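Local coordinates for protein tyrosinase (Aspergillus oryzae, PDB 6JU8) that probably catalyses the copper-dependent oxidation of L-tyrosine and L-dopa by molecular oxygen to L-dopaquinone, a step of melanin biosynthesis, at residues A261-Q272 and A330-V339; F65-T76 and L209-Q218. The protein carries 1 engineered substitution. All coordinates share one frame; numbering follows the deposited sequence.

Overall arrangement
Both contacts lie in the central domain of tyrosinase, the part that carries the paired copper centre, and both are partly buried. They share no element; their centres are 25 Å apart, yet each supplies copper ligands: His332 and His336 in contact 1 for one ion, His71 in contact 2 for the other, and one water bridges the two ions. In contact 1 a helix and the turn after it pack on a copper-binding helix through a buried tryptophan and several side-chain hydrogen bonds. Contact 2 joins two largely irregular segments nearer the surface, through prolines, aromatic rings and a bridging water.

Contact 1 of 2, residues A261-Q272 and A330-V339; sequences ANLALNEHPWYQ and AIHNNVHNWV. With CU (copper (II) ion), chain D.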
loop_
_atom_site.group_PDB
_atom_site.type_symbol
_atom_site.label_atom_id
_atom_site.label_comp_id
_atom_site.label_asym_id
_atom_site.label_seq_id
_atom_site.Cartn_x
_atom_site.Cartn_y
_atom_site.Cartn_z
ATOM N N ALA A 261 -3.275 -4.073 8.870
ATOM C CA ALA A 261 -2.483 -4.710 9.928
ATOM C C ALA A 261 -2.717 -3.993 11.258
ATOM O O ALA A 261 -2.953 -4.602 12.292
ATOM C CB ALA A 261 -1.010 -4.660 9.590
ATOM N N ASN A 262 -2.716 -2.657 11.246
ATOM C CA ASN A 262 -2.952 -1.927 12.481
ATOM C C ASN A 262 -4.368 -2.164 13.004
ATOM O O ASN A 262 -4.567 -2.345 14.222
ATOM C CB ASN A 262 -2.741 -0.427 12.295
ATOM C CG ASN A 262 -1.289 -0.032 12.178
ATOM O OD1 ASN A 262 -0.399 -0.873 12.304
ATOM N ND2 ASN A 262 -1.042 1.247 11.932
ATOM N N LEU A 263 -5.357 -2.229 12.112
ATOM C CA LEU A 263 -6.714 -2.554 12.548
ATOM C C LEU A 263 -6.739 -3.913 13.258
ATOM O O LEU A 263 -7.347 -4.066 14.325
ATOM C CB LEU A 263 -7.652 -2.606 11.332
ATOM C CG LEU A 263 -9.116 -2.934 11.604
ATOM C CD1 LEU A 263 -9.797 -1.818 12.396
ATOM C CD2 LEU A 263 -9.870 -3.146 10.287
ATOM N N ALA A 264 -6.097 -4.922 12.668
ATOM C CA ALA A 264 -6.075 -6.257 13.242
ATOM C C ALA A 264 -5.375 -6.270 14.596
ATOM O O ALA A 264 -5.827 -6.943 15.513
ATOM C CB ALA A 264 -5.338 -7.207 12.298
ATOM N N LEU A 265 -4.260 -5.562 14.751
ATOM C CA LEU A 265 -3.557 -5.513 16.030
ATOM C C LEU A 265 -4.483 -5.013 17.126
ATOM O O LEU A 265 -4.442 -5.557 18.236
ATOM C CB LEU A 265 -2.308 -4.643 15.938
ATOM C CG LEU A 265 -1.178 -5.115 15.039
ATOM C CD1 LEU A 265 -0.186 -3.960 14.891
ATOM C CD2 LEU A 265 -0.481 -6.334 15.607
ATOM N N ASN A 266 -5.295 -3.997 16.818
ATOM C CA ASN A 266 -6.147 -3.400 17.834
ATOM C C ASN A 266 -7.481 -4.092 17.997
ATOM O O ASN A 266 -8.079 -4.001 19.087
ATOM C CB ASN A 266 -6.296 -1.898 17.527
ATOM C CG ASN A 266 -4.962 -1.207 17.744
ATOM O OD1 ASN A 266 -4.499 -1.039 18.880
ATOM N ND2 ASN A 266 -4.312 -0.834 16.641
ATOM N N GLU A 267 -7.933 -4.849 17.005
ATOM C CA GLU A 267 -9.122 -5.696 17.134
ATOM C C GLU A 267 -8.799 -7.065 17.739
ATOM O O GLU A 267 -9.718 -7.713 18.244
ATOM C CB GLU A 267 -9.803 -5.899 15.775
ATOM C CG GLU A 267 -10.494 -4.633 15.271
ATOM C CD GLU A 267 -11.622 -4.898 14.303
ATOM O OE1 GLU A 267 -12.326 -3.927 13.967
ATOM O OE2 GLU A 267 -11.822 -6.050 13.871
ATOM N N HIS A 268 -7.540 -7.465 17.698
ATOM C CA HIS A 268 -7.008 -8.688 18.273
ATOM C C HIS A 268 -7.874 -9.919 18.078
ATOM O O HIS A 268 -8.257 -10.555 19.065
ATOM C CB HIS A 268 -6.691 -8.454 19.760
ATOM C CG HIS A 268 -7.816 -7.940 20.593
ATOM N ND1 HIS A 268 -8.827 -8.723 21.092
ATOM C CD2 HIS A 268 -8.069 -6.679 21.026
ATOM C CE1 HIS A 268 -9.685 -7.984 21.785
ATOM N NE2 HIS A 268 -9.230 -6.750 21.779
ATOM N N PRO A 269 -8.158 -10.318 16.839
ATOM C CA PRO A 269 -8.967 -11.529 16.626
ATOM C C PRO A 269 -8.160 -12.790 16.854
ATOM O O PRO A 269 -7.585 -13.366 15.928
ATOM C CB PRO A 269 -9.399 -11.355 15.167
ATOM C CG PRO A 269 -8.305 -10.567 14.524
ATOM C CD PRO A 269 -7.781 -9.645 15.586
ATOM N N TRP A 270 -8.119 -13.201 18.134
ATOM C CA TRP A 270 -7.360 -14.389 18.510
ATOM C C TRP A 270 -7.894 -15.613 17.775
ATOM O O TRP A 270 -9.128 -15.766 17.709
ATOM C CB TRP A 270 -7.488 -14.673 20.019
ATOM C CG TRP A 270 -7.088 -13.470 20.836
ATOM C CD1 TRP A 270 -7.898 -12.564 21.463
ATOM C CD2 TRP A 270 -5.752 -13.045 21.125
ATOM N NE1 TRP A 270 -7.152 -11.605 22.110
ATOM C CE2 TRP A 270 -5.829 -11.882 21.915
ATOM C CE3 TRP A 270 -4.503 -13.568 20.776
ATOM C CZ2 TRP A 270 -4.685 -11.218 22.363
ATOM C CZ3 TRP A 270 -3.379 -12.888 21.229
ATOM C CH2 TRP A 270 -3.461 -11.735 22.006
ATOM N N TYR A 271 -7.042 -16.496 17.272
ATOM C CA TYR A 271 -7.569 -17.680 16.576
ATOM C C TYR A 271 -7.975 -18.782 17.560
ATOM O O TYR A 271 -8.801 -19.653 17.238
ATOM C CB TYR A 271 -6.603 -18.212 15.516
ATOM C CG TYR A 271 -5.313 -18.834 16.010
ATOM C CD1 TYR A 271 -5.252 -20.141 16.477
ATOM C CD2 TYR A 271 -4.138 -18.084 16.010
ATOM C CE1 TYR A 271 -4.074 -20.723 16.939
ATOM C CE2 TYR A 271 -2.966 -18.647 16.465
ATOM C CZ TYR A 271 -2.927 -19.953 16.921
ATOM O OH TYR A 271 -1.726 -20.478 17.367
ATOM N N GLN A 272 -7.412 -18.767 18.759
ATOM C CA GLN A 272 -7.736 -19.801 19.742
ATOM C C GLN A 272 -9.158 -19.639 20.281
ATOM O O GLN A 272 -9.709 -18.539 20.282
ATOM C CB GLN A 272 -6.740 -19.726 20.898
ATOM C CG GLN A 272 -5.325 -20.172 20.580
ATOM C CD GLN A 272 -4.496 -19.013 20.053
ATOM O OE1 GLN A 272 -4.988 -17.929 19.727
ATOM N NE2 GLN A 272 -3.207 -19.260 19.916
ATOM N N ALA A 330 2.036 -18.852 21.098
ATOM C CA ALA A 330 0.655 -18.594 20.673
ATOM C C ALA A 330 0.443 -17.109 20.426
ATOM O O ALA A 330 -0.210 -16.701 19.457
ATOM C CB ALA A 330 -0.301 -19.146 21.737
ATOM N N ILE A 331 0.919 -16.247 21.336
ATOM C CA ILE A 331 0.783 -14.808 21.102
ATOM C C ILE A 331 1.485 -14.445 19.795
ATOM O O ILE A 331 0.965 -13.749 18.922
ATOM C CB ILE A 331 1.338 -13.961 22.258
ATOM C CG1 ILE A 331 0.514 -14.165 23.541
ATOM C CG2 ILE A 331 1.392 -12.491 21.876
ATOM C CD1 ILE A 331 1.072 -13.459 24.763
ATOM N N HIS A 332 2.728 -14.904 19.659
ATOM C CA HIS A 332 3.539 -14.669 18.468
ATOM C C HIS A 332 2.835 -15.116 17.196
ATOM O O HIS A 332 2.959 -14.435 16.168
ATOM C CB HIS A 332 4.868 -15.405 18.654
ATOM C CG HIS A 332 5.454 -16.067 17.449
ATOM N ND1 HIS A 332 5.068 -17.320 17.002
ATOM C CD2 HIS A 332 6.455 -15.674 16.625
ATOM C CE1 HIS A 332 5.801 -17.649 15.949
ATOM N NE2 HIS A 332 6.664 -16.659 15.681
ATOM N N ASN A 333 2.113 -16.232 17.220
ATOM C CA ASN A 333 1.405 -16.755 16.040
ATOM C C ASN A 333 0.297 -15.804 15.643
ATOM O O ASN A 333 0.097 -15.539 14.448
ATOM C CB ASN A 333 0.794 -18.114 16.399
ATOM C CG ASN A 333 1.779 -19.259 16.531
ATOM O OD1 ASN A 333 2.958 -19.110 16.267
ATOM N ND2 ASN A 333 1.257 -20.393 16.998
ATOM N N ASN A 334 -0.449 -15.310 16.619
ATOM C CA ASN A 334 -1.505 -14.340 16.331
ATOM C C ASN A 334 -0.899 -13.084 15.723
ATOM O O ASN A 334 -1.429 -12.539 14.742
ATOM C CB ASN A 334 -2.275 -14.035 17.615
ATOM C CG ASN A 334 -3.294 -15.108 17.911
ATOM O OD1 ASN A 334 -4.378 -15.126 17.319
ATOM N ND2 ASN A 334 -2.982 -15.987 18.851
ATOM N N VAL A 335 0.197 -12.563 16.282
ATOM C CA VAL A 335 0.776 -11.338 15.718
ATOM C C VAL A 335 1.221 -11.578 14.289
ATOM O O VAL A 335 0.992 -10.726 13.417
ATOM C CB VAL A 335 1.920 -10.827 16.612
ATOM C CG1 VAL A 335 2.584 -9.640 15.945
ATOM C CG2 VAL A 335 1.372 -10.445 17.977
ATOM N N HIS A 336 1.818 -12.734 13.964
ATOM C CA HIS A 336 2.119 -13.058 12.565
ATOM C C HIS A 336 0.870 -12.926 11.689
ATOM O O HIS A 336 0.896 -12.323 10.611
ATOM C CB HIS A 336 2.625 -14.494 12.464
ATOM C CG HIS A 336 4.104 -14.690 12.548
ATOM N ND1 HIS A 336 4.941 -14.386 11.492
ATOM C CD2 HIS A 336 4.904 -15.192 13.517
ATOM C CE1 HIS A 336 6.184 -14.696 11.799
ATOM N NE2 HIS A 336 6.207 -15.154 13.040
ATOM N N ASN A 337 -0.248 -13.508 12.151
ATOM C CA ASN A 337 -1.476 -13.460 11.347
ATOM C C ASN A 337 -1.933 -12.020 11.145
ATOM O O ASN A 337 -2.362 -11.638 10.042
ATOM C CB ASN A 337 -2.586 -14.249 12.042
ATOM C CG ASN A 337 -2.367 -15.747 11.940
ATOM O OD1 ASN A 337 -1.623 -16.222 11.093
ATOM N ND2 ASN A 337 -3.064 -16.460 12.824
ATOM N N TRP A 338 -1.897 -11.240 12.222
ATOM C CA TRP A 338 -2.465 -9.883 12.171
ATOM C C TRP A 338 -1.604 -8.954 11.337
ATOM O O TRP A 338 -2.124 -8.023 10.736
ATOM C CB TRP A 338 -2.666 -9.328 13.594
ATOM C CG TRP A 338 -3.575 -10.199 14.412
ATOM C CD1 TRP A 338 -4.500 -11.094 13.965
ATOM C CD2 TRP A 338 -3.610 -10.222 15.842
ATOM N NE1 TRP A 338 -5.107 -11.690 15.051
ATOM C CE2 TRP A 338 -4.588 -11.174 16.205
ATOM C CE3 TRP A 338 -2.924 -9.550 16.868
ATOM C CZ2 TRP A 338 -4.904 -11.478 17.534
ATOM C CZ3 TRP A 338 -3.241 -9.856 18.170
ATOM C CH2 TRP A 338 -4.227 -10.804 18.512
ATOM N N VAL A 339 -0.289 -9.189 11.285
ATOM C CA VAL A 339 0.586 -8.359 10.444
ATOM C C VAL A 339 0.445 -8.750 8.985
ATOM O O VAL A 339 0.383 -7.882 8.111
ATOM C CB VAL A 339 2.053 -8.517 10.876
ATOM C CG1 VAL A 339 3.008 -7.839 9.900
ATOM C CG2 VAL A 339 2.255 -7.930 12.274
HETATM CU CU CU D . 7.707 -15.901 13.922
HETATM O O HOH W 1 -4.836 -14.922 14.582
HETATM O O HOH W 2 8.530 -17.860 13.118
#
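The indole of Trp338 is the centre of the contact between 261-272 and 330-339, wedged under the turn that follows helix 258-267. Its CB meets Ala264 CB at 3.6 Å, and one face of the ring carries two CH-pi contacts: His268 CA stands over the six-membered ring and Pro269 CD over the five-membered ring, 3.8 Å from its centroid. Trp270 closes the far end in an edge-to-face pair, the edge of Trp338 turned toward the Trp270 face with the planes at 66°. NE1 of Trp338 donates to Pro269 O, the acceptor lying in the indole plane, although the N-H approaches from above the carbonyl plane. The positive phi of His268 and the inverse gamma turn centred on Pro269 bend the chain around the ring.

One turn before Trp338, Asn334 grips the following loop with both ends of its amide. Asn334 OD1 receives Tyr271 N at 3.0 Å on a lone pair. Asn334 ND2 gives a nearly straight bond (173°) to Gln272 OE1. A second runs from Asn334 ND2 to Ala330 O, 2.9 Å away. These bonds should fix the rotation of the amide, whose ND2 sits at the edge of the Trp270 ring.

The looser, solvent side is that of exposed Tyr271. With CG between its backbone N and carbonyl carbon (chi1 68°), the phenol crosses the helix at a slant, and its OH accepts from Asn333 ND2 at 3.0 Å; Glu311 also bonds this hydroxyl. A water links Asn334 OD1 to Asn337 ND2.

His332 and His336 bind a copper ion through NE2, together with His376 of helix 371-389 and a water. Helix 258-267 runs roughly antiparallel to helix 328-340, while helix 283-292 packs against Trp270, Ile331 and Val335, and strand 342-343 touches Pro269 and Asn337 through Phe342.

Contact 2 of 2, residues F65-T76 and L209-Q218; sequences FRLAGIHGAPWT and LERPYAITSQ. With CU (copper (II) ion), chain C.
Leu209 begins the contact by placing CD1 against the Phe65 ring, 3.5 Å from Phe65 CE2; the two side chains come from opposite directions. Phe65 reaches the loop because its CG is anti to the backbone N (chi1 -178°), which extends the ring from helix 64-69. Pro212, preceded by a cis peptide, lays its ring across Thr76, with Thr76 CG2 3.8 Å from Pro212 CG. Its carbonyl shares a water with Pro74 O, which the water reaches at 2.8 Å.

Tyr213 fills the space between Phe65, Pro74 and Arg66. Pro74 CG approaches the edge of the phenol, and Tyr213 OH stands over one face of the Arg66 guanidinium, 3.3 Å from Arg66 NH1 but at an angle too poor for a hydrogen bond. The Arg66 chain, bent at chi2 and chi3, instead spends its polar end on a salt bridge with Glu77 and a bond to Leu58 O.

Past Ala214, whose carbonyl borders Pro74 CB, Ile215 sends CD1 to Pro74 CD (3.8 Å), near Phe65 and Ala73. Thr216 OG1 follows, 3.8 Å from Trp75 CH2. At the end of the segment Gln218 sets OE1 at the edge of Trp75, 3.4 Å from CZ2, with amide and indole planes 69° apart. Its NE2 donates back to Thr216 O, which helps to hold the bent side chain.

Across the two segments the direct contacts are thus van der Waals ones, with the shared water as a polar bridge. The fit therefore probably rests on shape, to which the cis peptides before Pro74 and Pro212 contribute, beside the turn that leads from copper ligand His71.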
loop_
_atom_site.group_PDB
_atom_site.type_symbol
_atom_site.label_atom_id
_atom_site.label_comp_id
_atom_site.label_asym_id
_atom_site.label_seq_id
_atom_site.Cartn_x
_atom_site.Cartn_y
_atom_site.Cartn_z
ATOM N N PHE A 65 17.639 -13.295 0.755
ATOM C CA PHE A 65 16.790 -14.402 0.357
ATOM C C PHE A 65 17.233 -15.687 1.067
ATOM O O PHE A 65 16.441 -16.445 1.605
ATOM C CB PHE A 65 16.815 -14.626 -1.168
ATOM C CG PHE A 65 15.895 -15.744 -1.591
ATOM C CD1 PHE A 65 16.283 -17.076 -1.475
ATOM C CD2 PHE A 65 14.626 -15.455 -2.102
ATOM C CE1 PHE A 65 15.432 -18.115 -1.838
ATOM C CE2 PHE A 65 13.775 -16.480 -2.454
ATOM C CZ PHE A 65 14.177 -17.795 -2.347
ATOM N N ARG A 66 18.544 -15.970 1.055
ATOM C CA ARG A 66 19.001 -17.224 1.647
ATOM C C ARG A 66 18.892 -17.213 3.161
ATOM O O ARG A 66 18.637 -18.266 3.766
ATOM C CB ARG A 66 20.428 -17.520 1.193
ATOM C CG ARG A 66 20.582 -17.809 -0.290
ATOM C CD ARG A 66 19.999 -19.151 -0.715
ATOM N NE ARG A 66 20.499 -20.281 0.071
ATOM C CZ ARG A 66 21.692 -20.827 -0.074
ATOM N NH1 ARG A 66 22.566 -20.345 -0.958
ATOM N NH2 ARG A 66 22.066 -21.854 0.697
ATOM N N LEU A 67 19.103 -16.079 3.818
ATOM C CA LEU A 67 18.901 -16.008 5.267
ATOM C C LEU A 67 17.443 -16.210 5.651
ATOM O O LEU A 67 17.144 -17.003 6.557
ATOM C CB LEU A 67 19.395 -14.650 5.789
ATOM C CG LEU A 67 20.908 -14.467 5.683
ATOM C CD1 LEU A 67 21.267 -13.021 5.962
ATOM C CD2 LEU A 67 21.611 -15.405 6.669
ATOM N N ALA A 68 16.525 -15.553 4.938
ATOM C CA ALA A 68 15.100 -15.808 5.124
ATOM C C ALA A 68 14.744 -17.254 4.794
ATOM O O ALA A 68 13.862 -17.856 5.413
ATOM C CB ALA A 68 14.294 -14.864 4.256
ATOM N N GLY A 69 15.446 -17.848 3.827
ATOM C CA GLY A 69 15.165 -19.215 3.425
ATOM C C GLY A 69 15.497 -20.218 4.499
ATOM O O GLY A 69 14.976 -21.336 4.477
ATOM N N ILE A 70 16.326 -19.869 5.483
ATOM C CA ILE A 70 16.589 -20.820 6.578
ATOM C C ILE A 70 15.308 -21.219 7.254
ATOM O O ILE A 70 15.131 -22.374 7.663
ATOM C CB ILE A 70 17.565 -20.168 7.591
ATOM C CG1 ILE A 70 18.971 -20.017 6.991
ATOM C CG2 ILE A 70 17.599 -20.972 8.877
ATOM C CD1 ILE A 70 19.895 -19.115 7.769
ATOM N N HIS A 71 14.411 -20.255 7.433
ATOM C CA HIS A 71 13.214 -20.446 8.253
ATOM C C HIS A 71 12.253 -21.455 7.629
ATOM O O HIS A 71 11.662 -22.250 8.343
ATOM C CB HIS A 71 12.536 -19.089 8.406
ATOM C CG HIS A 71 11.377 -19.033 9.334
ATOM N ND1 HIS A 71 10.084 -18.979 8.835
ATOM C CD2 HIS A 71 11.273 -19.033 10.676
ATOM C CE1 HIS A 71 9.248 -18.928 9.878
ATOM N NE2 HIS A 71 9.934 -18.958 10.997
ATOM N N GLY A 72 12.042 -21.411 6.311
ATOM C CA GLY A 72 10.976 -22.130 5.642
ATOM C C GLY A 72 11.287 -22.426 4.194
ATOM O O GLY A 72 12.331 -22.987 3.863
ATOM N N ALA A 73 10.335 -22.095 3.327
ATOM C CA ALA A 73 10.491 -22.323 1.895
ATOM C C ALA A 73 11.652 -21.486 1.382
ATOM O O ALA A 73 11.861 -20.368 1.890
ATOM C CB ALA A 73 9.197 -21.977 1.161
ATOM N N PRO A 74 12.395 -21.913 0.369
ATOM C CA PRO A 74 12.130 -23.091 -0.462
ATOM C C PRO A 74 12.660 -24.422 0.053
ATOM O O PRO A 74 12.698 -25.413 -0.697
ATOM C CB PRO A 74 12.855 -22.731 -1.783
ATOM C CG PRO A 74 14.015 -21.885 -1.323
ATOM C CD PRO A 74 13.480 -21.054 -0.189
ATOM N N TRP A 75 13.070 -24.478 1.308
ATOM C CA TRP A 75 13.418 -25.712 1.988
ATOM C C TRP A 75 14.723 -26.313 1.475
ATOM O O TRP A 75 14.802 -27.523 1.252
ATOM C CB TRP A 75 12.259 -26.715 1.890
ATOM C CG TRP A 75 10.937 -26.151 2.326
ATOM C CD1 TRP A 75 10.603 -25.628 3.551
ATOM C CD2 TRP A 75 9.756 -26.085 1.527
ATOM N NE1 TRP A 75 9.286 -25.226 3.556
ATOM C CE2 TRP A 75 8.742 -25.499 2.317
ATOM C CE3 TRP A 75 9.469 -26.464 0.212
ATOM C CZ2 TRP A 75 7.443 -25.271 1.850
ATOM C CZ3 TRP A 75 8.188 -26.236 -0.253
ATOM C CH2 TRP A 75 7.194 -25.656 0.553
ATOM N N THR A 76 15.751 -25.480 1.328
ATOM C CA THR A 76 17.034 -25.926 0.816
ATOM C C THR A 76 18.092 -25.982 1.920
ATOM O O THR A 76 17.873 -25.565 3.040
ATOM C CB THR A 76 17.584 -24.995 -0.288
ATOM O OG1 THR A 76 17.977 -23.748 0.310
ATOM C CG2 THR A 76 16.547 -24.675 -1.350
ATOM N N LEU A 209 12.120 -18.643 -9.699
ATOM C CA LEU A 209 13.548 -18.597 -9.396
ATOM C C LEU A 209 14.245 -19.877 -9.811
ATOM O O LEU A 209 13.635 -20.939 -9.884
ATOM C CB LEU A 209 13.748 -18.388 -7.884
ATOM C CG LEU A 209 13.174 -17.053 -7.382
ATOM C CD1 LEU A 209 13.255 -17.027 -5.864
ATOM C CD2 LEU A 209 13.913 -15.904 -8.048
ATOM N N GLU A 210 15.561 -19.785 -10.059
ATOM C CA GLU A 210 16.255 -20.998 -10.480
ATOM C C GLU A 210 16.198 -22.077 -9.402
ATOM O O GLU A 210 16.207 -21.788 -8.196
ATOM C CB GLU A 210 17.703 -20.665 -10.805
ATOM C CG GLU A 210 18.528 -20.145 -9.647
ATOM C CD GLU A 210 20.021 -20.246 -9.913
ATOM O OE1 GLU A 210 20.787 -20.382 -8.936
ATOM O OE2 GLU A 210 20.424 -20.210 -11.093
ATOM N N ARG A 211 16.173 -23.333 -9.840
ATOM C CA ARG A 211 16.218 -24.464 -8.919
ATOM C C ARG A 211 17.460 -24.409 -8.048
ATOM O O ARG A 211 18.529 -24.039 -8.546
ATOM C CB ARG A 211 16.223 -25.788 -9.696
ATOM N N PRO A 212 17.377 -24.796 -6.779
ATOM C CA PRO A 212 16.191 -25.298 -6.098
ATOM C C PRO A 212 15.433 -24.246 -5.290
ATOM O O PRO A 212 14.805 -24.575 -4.277
ATOM C CB PRO A 212 16.831 -26.305 -5.110
ATOM C CG PRO A 212 18.104 -25.640 -4.707
ATOM C CD PRO A 212 18.577 -24.843 -5.905
ATOM N N TYR A 213 15.458 -22.976 -5.691
ATOM C CA TYR A 213 15.035 -21.868 -4.851
ATOM C C TYR A 213 13.620 -21.375 -5.112
ATOM O O TYR A 213 13.173 -20.468 -4.402
ATOM C CB TYR A 213 15.980 -20.670 -5.018
ATOM C CG TYR A 213 17.391 -21.038 -4.628
ATOM C CD1 TYR A 213 17.686 -21.312 -3.300
ATOM C CD2 TYR A 213 18.420 -21.150 -5.552
ATOM C CE1 TYR A 213 18.945 -21.670 -2.884
ATOM C CE2 TYR A 213 19.696 -21.508 -5.153
ATOM C CZ TYR A 213 19.954 -21.766 -3.818
ATOM O OH TYR A 213 21.222 -22.110 -3.400
ATOM N N ALA A 214 12.918 -21.905 -6.103
ATOM C CA ALA A 214 11.577 -21.411 -6.406
ATOM C C ALA A 214 10.636 -21.595 -5.213
ATOM O O ALA A 214 10.611 -22.637 -4.545
ATOM C CB ALA A 214 11.002 -22.129 -7.628
ATOM N N ILE A 215 9.855 -20.547 -4.932
ATOM C CA ILE A 215 8.852 -20.538 -3.882
ATOM C C ILE A 215 7.549 -21.063 -4.473
ATOM O O ILE A 215 7.026 -20.478 -5.417
ATOM C CB ILE A 215 8.636 -19.113 -3.332
ATOM C CG1 ILE A 215 9.924 -18.463 -2.811
ATOM C CG2 ILE A 215 7.536 -19.084 -2.266
ATOM C CD1 ILE A 215 10.496 -19.101 -1.567
ATOM N N THR A 216 7.004 -22.146 -3.945
ATOM C CA THR A 216 5.716 -22.660 -4.394
ATOM C C THR A 216 4.561 -21.939 -3.716
ATOM O O THR A 216 4.738 -21.211 -2.753
ATOM C CB THR A 216 5.593 -24.167 -4.109
ATOM O OG1 THR A 216 5.609 -24.395 -2.703
ATOM C CG2 THR A 216 6.787 -24.925 -4.703
ATOM N N SER A 217 3.354 -22.179 -4.229
ATOM C CA SER A 217 2.170 -21.890 -3.427
ATOM C C SER A 217 2.261 -22.685 -2.117
ATOM O O SER A 217 3.018 -23.653 -1.984
ATOM C CB SER A 217 0.888 -22.228 -4.160
ATOM O OG SER A 217 0.752 -23.614 -4.448
ATOM N N GLN A 218 1.499 -22.228 -1.125
ATOM C CA GLN A 218 1.550 -22.793 0.211
ATOM C C GLN A 218 0.148 -23.088 0.721
ATOM O O GLN A 218 -0.713 -22.215 0.847
ATOM C CB GLN A 218 2.264 -21.812 1.148
ATOM C CG GLN A 218 3.649 -21.420 0.659
ATOM C CD GLN A 218 4.640 -22.561 0.629
ATOM O OE1 GLN A 218 4.553 -23.537 1.384
ATOM N NE2 GLN A 218 5.658 -22.432 -0.219
HETATM CU CU CU C . 9.876 -19.240 13.107
HETATM O O HOH W 3 14.202 -26.935 -2.546
HETATM O O HOH W 2 8.530 -17.860 13.118
#